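Local coordinates for protein hemolysin (PDB 3HVN) that probably lyses host cells by binding cholesterol-containing membranes, undergoing a major conformational change and inserting as an oligomeric pore, at residues L314-Y322 against V334-I345; L162-Y173 against R351-V359. The protein carries 1 engineered substitution. One frame throughout, in Å; residues are numbered along the deposited sequence.

Contact 1: residues L314-Y322 against V334-I345; sequences LKNTSFSAY and VVSGNIETLKKI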
# COMPACT_ATOMS: atom_id res chain seq x y z
N LEU A 314 -2.40 9.56 12.01
CA LEU A 314 -1.39 8.94 12.86
C LEU A 314 -1.90 8.81 14.29
O LEU A 314 -1.45 7.94 15.04
CB LEU A 314 -0.09 9.75 12.83
CG LEU A 314 0.74 9.62 11.56
CD1 LEU A 314 2.04 10.40 11.68
CD2 LEU A 314 1.01 8.16 11.26
N LYS A 315 -2.83 9.67 14.66
CA LYS A 315 -3.49 9.54 15.96
C LYS A 315 -4.62 8.52 15.86
O LYS A 315 -5.19 8.11 16.87
CB LYS A 315 -4.01 10.89 16.44
CG LYS A 315 -2.91 11.90 16.74
CD LYS A 315 -1.88 11.31 17.69
CE LYS A 315 -0.72 12.26 17.91
NZ LYS A 315 0.33 11.67 18.78
N ASN A 316 -4.92 8.11 14.63
CA ASN A 316 -5.94 7.10 14.38
C ASN A 316 -5.39 5.90 13.63
O ASN A 316 -6.13 5.19 12.95
CB ASN A 316 -7.12 7.71 13.61
CG ASN A 316 -7.84 8.78 14.40
OD1 ASN A 316 -7.77 8.83 15.63
ND2 ASN A 316 -8.55 9.66 13.69
N THR A 317 -4.08 5.67 13.76
CA THR A 317 -3.43 4.55 13.08
C THR A 317 -3.36 3.30 13.95
O THR A 317 -2.48 3.17 14.81
CB THR A 317 -2.01 4.91 12.62
OG1 THR A 317 -1.46 5.91 13.48
CG2 THR A 317 -2.02 5.44 11.20
N SER A 318 -4.31 2.39 13.73
CA SER A 318 -4.31 1.11 14.43
C SER A 318 -3.70 0.05 13.53
O SER A 318 -4.13 -0.14 12.39
CB SER A 318 -5.72 0.72 14.85
OG SER A 318 -6.67 1.01 13.83
N PHE A 319 -2.68 -0.65 14.03
CA PHE A 319 -1.91 -1.56 13.20
C PHE A 319 -1.93 -3.00 13.71
O PHE A 319 -2.31 -3.27 14.85
CB PHE A 319 -0.46 -1.08 13.09
CG PHE A 319 0.43 -1.59 14.18
CD1 PHE A 319 1.29 -2.65 13.95
CD2 PHE A 319 0.39 -1.02 15.44
CE1 PHE A 319 2.11 -3.12 14.96
CE2 PHE A 319 1.21 -1.49 16.46
CZ PHE A 319 2.07 -2.54 16.21
N SER A 320 -1.51 -3.91 12.84
CA SER A 320 -1.32 -5.31 13.21
C SER A 320 -0.22 -5.90 12.35
O SER A 320 -0.33 -5.93 11.12
CB SER A 320 -2.62 -6.10 13.04
OG SER A 320 -2.99 -6.17 11.67
N ALA A 321 0.85 -6.36 12.98
CA ALA A 321 2.04 -6.80 12.25
C ALA A 321 2.38 -8.27 12.46
O ALA A 321 2.31 -8.79 13.58
CB ALA A 321 3.23 -5.92 12.60
N TYR A 322 2.74 -8.93 11.37
CA TYR A 322 3.24 -10.30 11.40
C TYR A 322 4.74 -10.26 11.11
O TYR A 322 5.15 -9.95 9.99
CB TYR A 322 2.52 -11.16 10.36
CG TYR A 322 3.03 -12.58 10.26
CD1 TYR A 322 4.13 -12.89 9.47
CD2 TYR A 322 2.40 -13.61 10.95
CE1 TYR A 322 4.60 -14.18 9.38
CE2 TYR A 322 2.86 -14.91 10.85
CZ TYR A 322 3.96 -15.19 10.07
OH TYR A 322 4.42 -16.48 9.97
N VAL A 334 3.05 -12.17 16.09
CA VAL A 334 1.98 -11.29 15.65
C VAL A 334 1.69 -10.23 16.71
O VAL A 334 1.45 -10.56 17.88
CB VAL A 334 0.68 -12.08 15.38
CG1 VAL A 334 -0.46 -11.13 15.05
CG2 VAL A 334 0.90 -13.08 14.26
N VAL A 335 1.71 -8.97 16.31
CA VAL A 335 1.48 -7.88 17.25
C VAL A 335 0.49 -6.84 16.72
O VAL A 335 0.79 -6.12 15.77
CB VAL A 335 2.78 -7.16 17.63
CG1 VAL A 335 2.49 -6.02 18.59
CG2 VAL A 335 3.77 -8.14 18.24
N SER A 336 -0.68 -6.78 17.34
CA SER A 336 -1.67 -5.75 17.02
C SER A 336 -1.57 -4.63 18.04
O SER A 336 -1.27 -4.87 19.21
CB SER A 336 -3.07 -6.34 17.01
OG SER A 336 -3.18 -7.41 16.08
N GLY A 337 -1.83 -3.40 17.60
CA GLY A 337 -1.77 -2.26 18.50
C GLY A 337 -1.88 -0.91 17.84
O GLY A 337 -2.58 -0.74 16.83
N ASN A 338 -1.18 0.07 18.40
CA ASN A 338 -1.30 1.45 17.98
C ASN A 338 -0.06 1.97 17.25
O ASN A 338 1.03 1.40 17.35
CB ASN A 338 -1.61 2.34 19.19
CG ASN A 338 -2.24 3.66 18.80
OD1 ASN A 338 -2.56 3.90 17.63
ND2 ASN A 338 -2.43 4.54 19.78
N ILE A 339 -0.24 3.06 16.51
CA ILE A 339 0.85 3.74 15.82
C ILE A 339 2.17 3.73 16.60
O ILE A 339 3.17 3.20 16.13
CB ILE A 339 0.48 5.20 15.50
CG1 ILE A 339 1.71 5.97 14.99
CG2 ILE A 339 -0.13 5.89 16.71
CD1 ILE A 339 2.25 5.45 13.68
N GLU A 340 2.16 4.32 17.80
CA GLU A 340 3.37 4.39 18.61
C GLU A 340 3.97 3.01 18.82
O GLU A 340 5.16 2.79 18.59
CB GLU A 340 3.08 5.04 19.97
CG GLU A 340 2.27 6.32 19.91
CD GLU A 340 0.78 6.07 19.86
OE1 GLU A 340 0.37 4.90 19.99
OE2 GLU A 340 0.01 7.04 19.70
N THR A 341 3.13 2.08 19.26
CA THR A 341 3.54 0.70 19.45
C THR A 341 4.22 0.18 18.19
O THR A 341 5.22 -0.55 18.27
CB THR A 341 2.34 -0.21 19.79
OG1 THR A 341 1.60 0.36 20.88
CG2 THR A 341 2.82 -1.59 20.19
N LEU A 342 3.68 0.56 17.04
CA LEU A 342 4.29 0.18 15.76
C LEU A 342 5.67 0.82 15.59
O LEU A 342 6.65 0.14 15.27
CB LEU A 342 3.38 0.56 14.59
CG LEU A 342 3.94 0.27 13.20
CD1 LEU A 342 4.42 -1.17 13.08
CD2 LEU A 342 2.91 0.57 12.13
N LYS A 343 5.74 2.13 15.82
CA LYS A 343 7.01 2.84 15.74
C LYS A 343 8.06 2.14 16.61
O LYS A 343 9.07 1.63 16.11
CB LYS A 343 6.85 4.29 16.22
CG LYS A 343 5.88 5.12 15.40
CD LYS A 343 5.68 6.48 16.05
CE LYS A 343 4.82 7.38 15.18
NZ LYS A 343 4.51 8.66 15.87
N LYS A 344 7.80 2.11 17.91
CA LYS A 344 8.71 1.50 18.86
C LYS A 344 8.95 0.02 18.54
O LYS A 344 9.99 -0.52 18.89
CB LYS A 344 8.18 1.65 20.29
CG LYS A 344 8.11 3.10 20.77
CD LYS A 344 7.75 3.17 22.24
CE LYS A 344 7.75 4.61 22.73
NZ LYS A 344 7.46 4.71 24.19
N ILE A 345 7.99 -0.61 17.88
CA ILE A 345 8.14 -2.02 17.54
C ILE A 345 9.12 -2.20 16.38
O ILE A 345 9.95 -3.11 16.40
CB ILE A 345 6.79 -2.70 17.21
CG1 ILE A 345 6.75 -4.11 17.77
CG2 ILE A 345 6.53 -2.71 15.71
CD1 ILE A 345 5.49 -4.87 17.43

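Contact 2: residues L162-Y173 against R351-V359; sequences LSKWNNTYAGEY and RYGKLNLGV. Engineered in segment 351-359: Leu357 (natural residue Pro).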
# COMPACT_ATOMS: atom_id res chain seq x y z
N LEU A 162 29.55 -16.78 8.45
CA LEU A 162 29.05 -15.91 9.51
C LEU A 162 29.96 -15.93 10.73
O LEU A 162 30.12 -14.91 11.41
CB LEU A 162 27.63 -16.33 9.92
CG LEU A 162 26.53 -16.12 8.88
CD1 LEU A 162 25.22 -16.71 9.36
CD2 LEU A 162 26.37 -14.64 8.56
N SER A 163 30.56 -17.08 11.01
CA SER A 163 31.48 -17.21 12.14
C SER A 163 32.77 -16.45 11.86
O SER A 163 33.29 -15.76 12.73
CB SER A 163 31.78 -18.69 12.42
OG SER A 163 32.59 -19.25 11.41
N LYS A 164 33.28 -16.59 10.64
CA LYS A 164 34.47 -15.85 10.24
C LYS A 164 34.20 -14.35 10.23
O LYS A 164 35.11 -13.54 10.39
CB LYS A 164 34.96 -16.31 8.86
CG LYS A 164 36.24 -15.64 8.41
CD LYS A 164 36.68 -16.13 7.04
CE LYS A 164 37.97 -15.45 6.60
NZ LYS A 164 38.42 -15.92 5.26
N TRP A 165 32.93 -13.99 10.05
CA TRP A 165 32.54 -12.59 10.05
C TRP A 165 32.39 -12.03 11.46
O TRP A 165 32.96 -10.99 11.79
CB TRP A 165 31.24 -12.39 9.26
CG TRP A 165 31.42 -12.45 7.78
CD1 TRP A 165 31.44 -13.56 6.99
CD2 TRP A 165 31.62 -11.33 6.89
NE1 TRP A 165 31.64 -13.22 5.68
CE2 TRP A 165 31.75 -11.85 5.59
CE3 TRP A 165 31.71 -9.95 7.08
CZ2 TRP A 165 31.96 -11.04 4.48
CZ3 TRP A 165 31.91 -9.14 5.98
CH2 TRP A 165 32.04 -9.69 4.69
N ASN A 166 31.63 -12.73 12.30
CA ASN A 166 31.39 -12.28 13.67
C ASN A 166 32.61 -12.46 14.57
O ASN A 166 32.74 -11.78 15.59
CB ASN A 166 30.19 -13.02 14.27
CG ASN A 166 28.89 -12.71 13.55
OD1 ASN A 166 28.84 -11.83 12.69
ND2 ASN A 166 27.83 -13.42 13.91
N ASN A 167 33.49 -13.37 14.18
CA ASN A 167 34.68 -13.68 14.98
C ASN A 167 35.52 -12.45 15.30
O ASN A 167 36.10 -12.34 16.38
CB ASN A 167 35.54 -14.73 14.27
CG ASN A 167 36.71 -15.19 15.12
OD1 ASN A 167 36.71 -15.03 16.34
ND2 ASN A 167 37.71 -15.78 14.48
N THR A 168 35.59 -11.51 14.35
CA THR A 168 36.40 -10.31 14.53
C THR A 168 35.61 -9.04 14.24
O THR A 168 35.63 -8.09 15.03
CB THR A 168 37.65 -10.34 13.63
OG1 THR A 168 38.50 -11.42 14.02
CG2 THR A 168 38.42 -9.03 13.74
N TYR A 169 34.90 -9.02 13.11
CA TYR A 169 34.13 -7.84 12.71
C TYR A 169 33.07 -7.47 13.75
O TYR A 169 32.39 -8.34 14.29
CB TYR A 169 33.48 -8.07 11.35
CG TYR A 169 32.46 -7.02 10.97
CD1 TYR A 169 32.83 -5.68 10.85
CD2 TYR A 169 31.14 -7.36 10.73
CE1 TYR A 169 31.90 -4.72 10.50
CE2 TYR A 169 30.20 -6.40 10.39
CZ TYR A 169 30.59 -5.09 10.27
OH TYR A 169 29.66 -4.13 9.93
N ALA A 170 32.95 -6.18 14.01
CA ALA A 170 31.95 -5.68 14.96
C ALA A 170 30.58 -5.61 14.31
O ALA A 170 30.05 -4.52 14.07
CB ALA A 170 32.37 -4.32 15.49
N GLY A 171 30.00 -6.77 14.03
CA GLY A 171 28.69 -6.84 13.40
C GLY A 171 27.85 -7.98 13.94
O GLY A 171 27.10 -8.61 13.19
N GLU A 172 27.97 -8.24 15.23
CA GLU A 172 27.19 -9.29 15.88
C GLU A 172 25.73 -8.88 16.02
O GLU A 172 24.86 -9.37 15.30
CB GLU A 172 27.78 -9.65 17.24
CG GLU A 172 28.10 -8.45 18.12
CD GLU A 172 28.25 -8.82 19.58
OE1 GLU A 172 28.27 -10.03 19.89
OE2 GLU A 172 28.34 -7.90 20.43
N TYR A 173 25.46 -7.97 16.95
CA TYR A 173 24.11 -7.46 17.16
C TYR A 173 23.87 -6.19 16.36
O TYR A 173 23.99 -5.08 16.87
CB TYR A 173 23.86 -7.19 18.65
CG TYR A 173 23.47 -8.41 19.44
CD1 TYR A 173 24.42 -9.25 19.99
CD2 TYR A 173 22.13 -8.73 19.64
CE1 TYR A 173 24.06 -10.38 20.72
CE2 TYR A 173 21.75 -9.84 20.36
CZ TYR A 173 22.72 -10.66 20.90
OH TYR A 173 22.35 -11.78 21.62
N ARG A 351 17.28 -2.52 15.16
CA ARG A 351 18.64 -2.61 15.69
C ARG A 351 18.69 -3.27 17.07
O ARG A 351 19.55 -2.95 17.89
CB ARG A 351 19.29 -1.23 15.73
CG ARG A 351 18.30 -0.09 15.92
CD ARG A 351 18.88 1.21 15.39
NE ARG A 351 17.85 2.22 15.17
CZ ARG A 351 18.03 3.34 14.47
NH1 ARG A 351 19.21 3.59 13.92
NH2 ARG A 351 17.03 4.20 14.32
N TYR A 352 17.78 -4.21 17.31
CA TYR A 352 17.74 -4.94 18.57
C TYR A 352 17.98 -6.42 18.32
O TYR A 352 18.31 -7.18 19.23
CB TYR A 352 16.38 -4.73 19.26
CG TYR A 352 16.38 -5.05 20.73
CD1 TYR A 352 16.56 -4.05 21.68
CD2 TYR A 352 16.19 -6.35 21.18
CE1 TYR A 352 16.55 -4.34 23.03
CE2 TYR A 352 16.18 -6.65 22.53
CZ TYR A 352 16.36 -5.64 23.45
OH TYR A 352 16.36 -5.92 24.80
N GLY A 353 17.81 -6.84 17.07
CA GLY A 353 18.03 -8.22 16.68
C GLY A 353 19.51 -8.57 16.66
O GLY A 353 20.30 -7.98 17.39
N LYS A 354 19.87 -9.54 15.83
CA LYS A 354 21.26 -9.97 15.73
C LYS A 354 21.63 -10.40 14.31
O LYS A 354 20.79 -10.38 13.41
CB LYS A 354 21.53 -11.11 16.71
CG LYS A 354 20.76 -12.38 16.42
CD LYS A 354 21.04 -13.45 17.46
CE LYS A 354 20.64 -12.99 18.85
NZ LYS A 354 20.92 -14.02 19.89
N LEU A 355 22.89 -10.78 14.13
CA LEU A 355 23.38 -11.21 12.83
C LEU A 355 23.88 -12.65 12.90
O LEU A 355 23.98 -13.34 11.88
CB LEU A 355 24.50 -10.28 12.35
CG LEU A 355 25.05 -10.47 10.93
CD1 LEU A 355 26.17 -11.51 10.89
CD2 LEU A 355 23.94 -10.81 9.94
N ASN A 356 24.18 -13.11 14.11
CA ASN A 356 24.67 -14.46 14.34
C ASN A 356 23.99 -15.48 13.42
O ASN A 356 24.65 -16.17 12.65
CB ASN A 356 24.49 -14.87 15.80
CG ASN A 356 25.28 -13.99 16.75
OD1 ASN A 356 26.15 -13.23 16.33
ND2 ASN A 356 25.00 -14.11 18.04
N LEU A 357 22.67 -15.55 13.51
CA LEU A 357 21.89 -16.46 12.68
C LEU A 357 20.50 -15.89 12.41
O LEU A 357 19.70 -15.72 13.33
CB LEU A 357 21.78 -17.83 13.33
CG LEU A 357 23.06 -18.66 13.44
CD1 LEU A 357 22.83 -19.90 14.28
CD2 LEU A 357 23.56 -19.04 12.05
N GLY A 358 20.21 -15.60 11.14
CA GLY A 358 18.92 -15.07 10.75
C GLY A 358 18.04 -16.11 10.09
O GLY A 358 18.43 -17.27 9.97
N VAL A 359 16.86 -15.69 9.65
CA VAL A 359 15.92 -16.60 9.00
C VAL A 359 15.67 -16.15 7.56
O VAL A 359 15.63 -14.95 7.29
CB VAL A 359 14.59 -16.68 9.78
CG1 VAL A 359 13.63 -15.59 9.32
CG2 VAL A 359 13.95 -18.06 9.60

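Contact 1: residues L314-Y322 against V334-I345
The Phe319 ring is enclosed by the strand-to-helix unit 334-345. Over one face sits Leu342 CB, 3.4 Å from the ring centroid and 10° off the normal, a CH-pi contact made nearly over the centre. The opposite face lies on the backbone of Gly337, whose N is offset toward the rim. At the edge are Thr341 CB, 3.7 Å from Phe319 CE2, and Ile345 CD1, with Ala321 CB also in the ring plane. A chi1 of 88° sets CG between the backbone N and the carbonyl carbon, which lays the ring across the neighbouring strand beneath the helix.

Segments 318-322 and 334-338 run antiparallel (169°). Gly337 N gives Phe319 O a bond of 2.8 Å and Phe319 N returns one to Gly337 O; Ala321 and Val335 form a second such reciprocal pair. Strand 333-338 thereby probably caps the edge of 318-324, as in perfringolysin O. Beyond the sheet, Leu314 CD2 meets Ile339 CD1 at 3.8 Å, and Ile339 N gives Thr317 O a weak bond. Ser318 OG and Ser320 OG instead bond to the carbonyls of Glu283 and Leu208.

On its other side strand 318-324 pairs with 276-284, through backbone bonds of Ser318, Ser320 and Tyr322 with Glu283, Lys281 and Phe279. Helix 339-350 packs against this sheet, Leu342 reaching Ile280 of strand 276-284 and Ile299 of helix 291-300.

Contact 2: residues L162-Y173 against R351-V359
Lys354 holds CG between its backbone N and carbonyl carbon (chi1 64°) and bends again at chi3 (60°), and so runs alongside Tyr173, whose CG is anti to the carbonyl carbon; the two side chains point the same way. Lys354 NZ gives Tyr173 OH a hydrogen bond of 3.2 Å. Lys354 CB lies over one face of the Tyr173 ring, 4.1 Å from the centroid and offset toward the rim.

On the inner part of the contact, Leu355 is directed at the other segment and extends CD1 to Leu162 CD2, 3.9 Å away. The same methyl lies beside the Asn166 amide oxygen, and Leu355 CB rests against the carbonyl of Gly171. Leu162 uses its other branch on the loop, CD1 meeting CD2 of Leu357, an engineered residue, at 3.9 Å. Asn166 and Asn356 bring their amides near each other with planes 55° apart; ND2 of Asn166 is 3.0 Å from OD1 of Asn356, but the angle is too poor for a hydrogen bond. Backbone linkage is slight: Leu355 N reaches Glu172 O at 2.7 Å in a weak bond.

Leu162 and Leu355 both continue onto Tyr232 of strand 221-236, so the apolar part of the contact is backed by a sheet, whereas Tyr173 and Glu172 lie exposed. No regular pairing of strands or helices is formed. Within the cholesterol-dependent cytolysin fold, the contact ties the C-terminal end of helix 151-166 and the loop after it to the irregular connection 351-359, which leads into strand 359-367 of the large antiparallel sheet.

Overall arrangement
Contact 1 lies within the chain loop closed by contact 2: the order is 162-173, then 314-322, 334-345 and finally 351-359. Their centres are 28 Å apart, and the nearest atoms, about 7 Å apart, do not touch. Helix 339-350 links them, beginning in contact 1 and delivering the chain into the loop of contact 2. Strand 359-367, which follows, belongs to the same large antiparallel sheet as hairpin 318-338. A bound hexafluoropropanol lies near both, about 3 Å from the Ile345 side chain and about 6 Å from that of Tyr352. Helix 339-350 thus connects the edge hairpin to a loop held against helix 151-166, probably tying together parts of one family region remote in sequence.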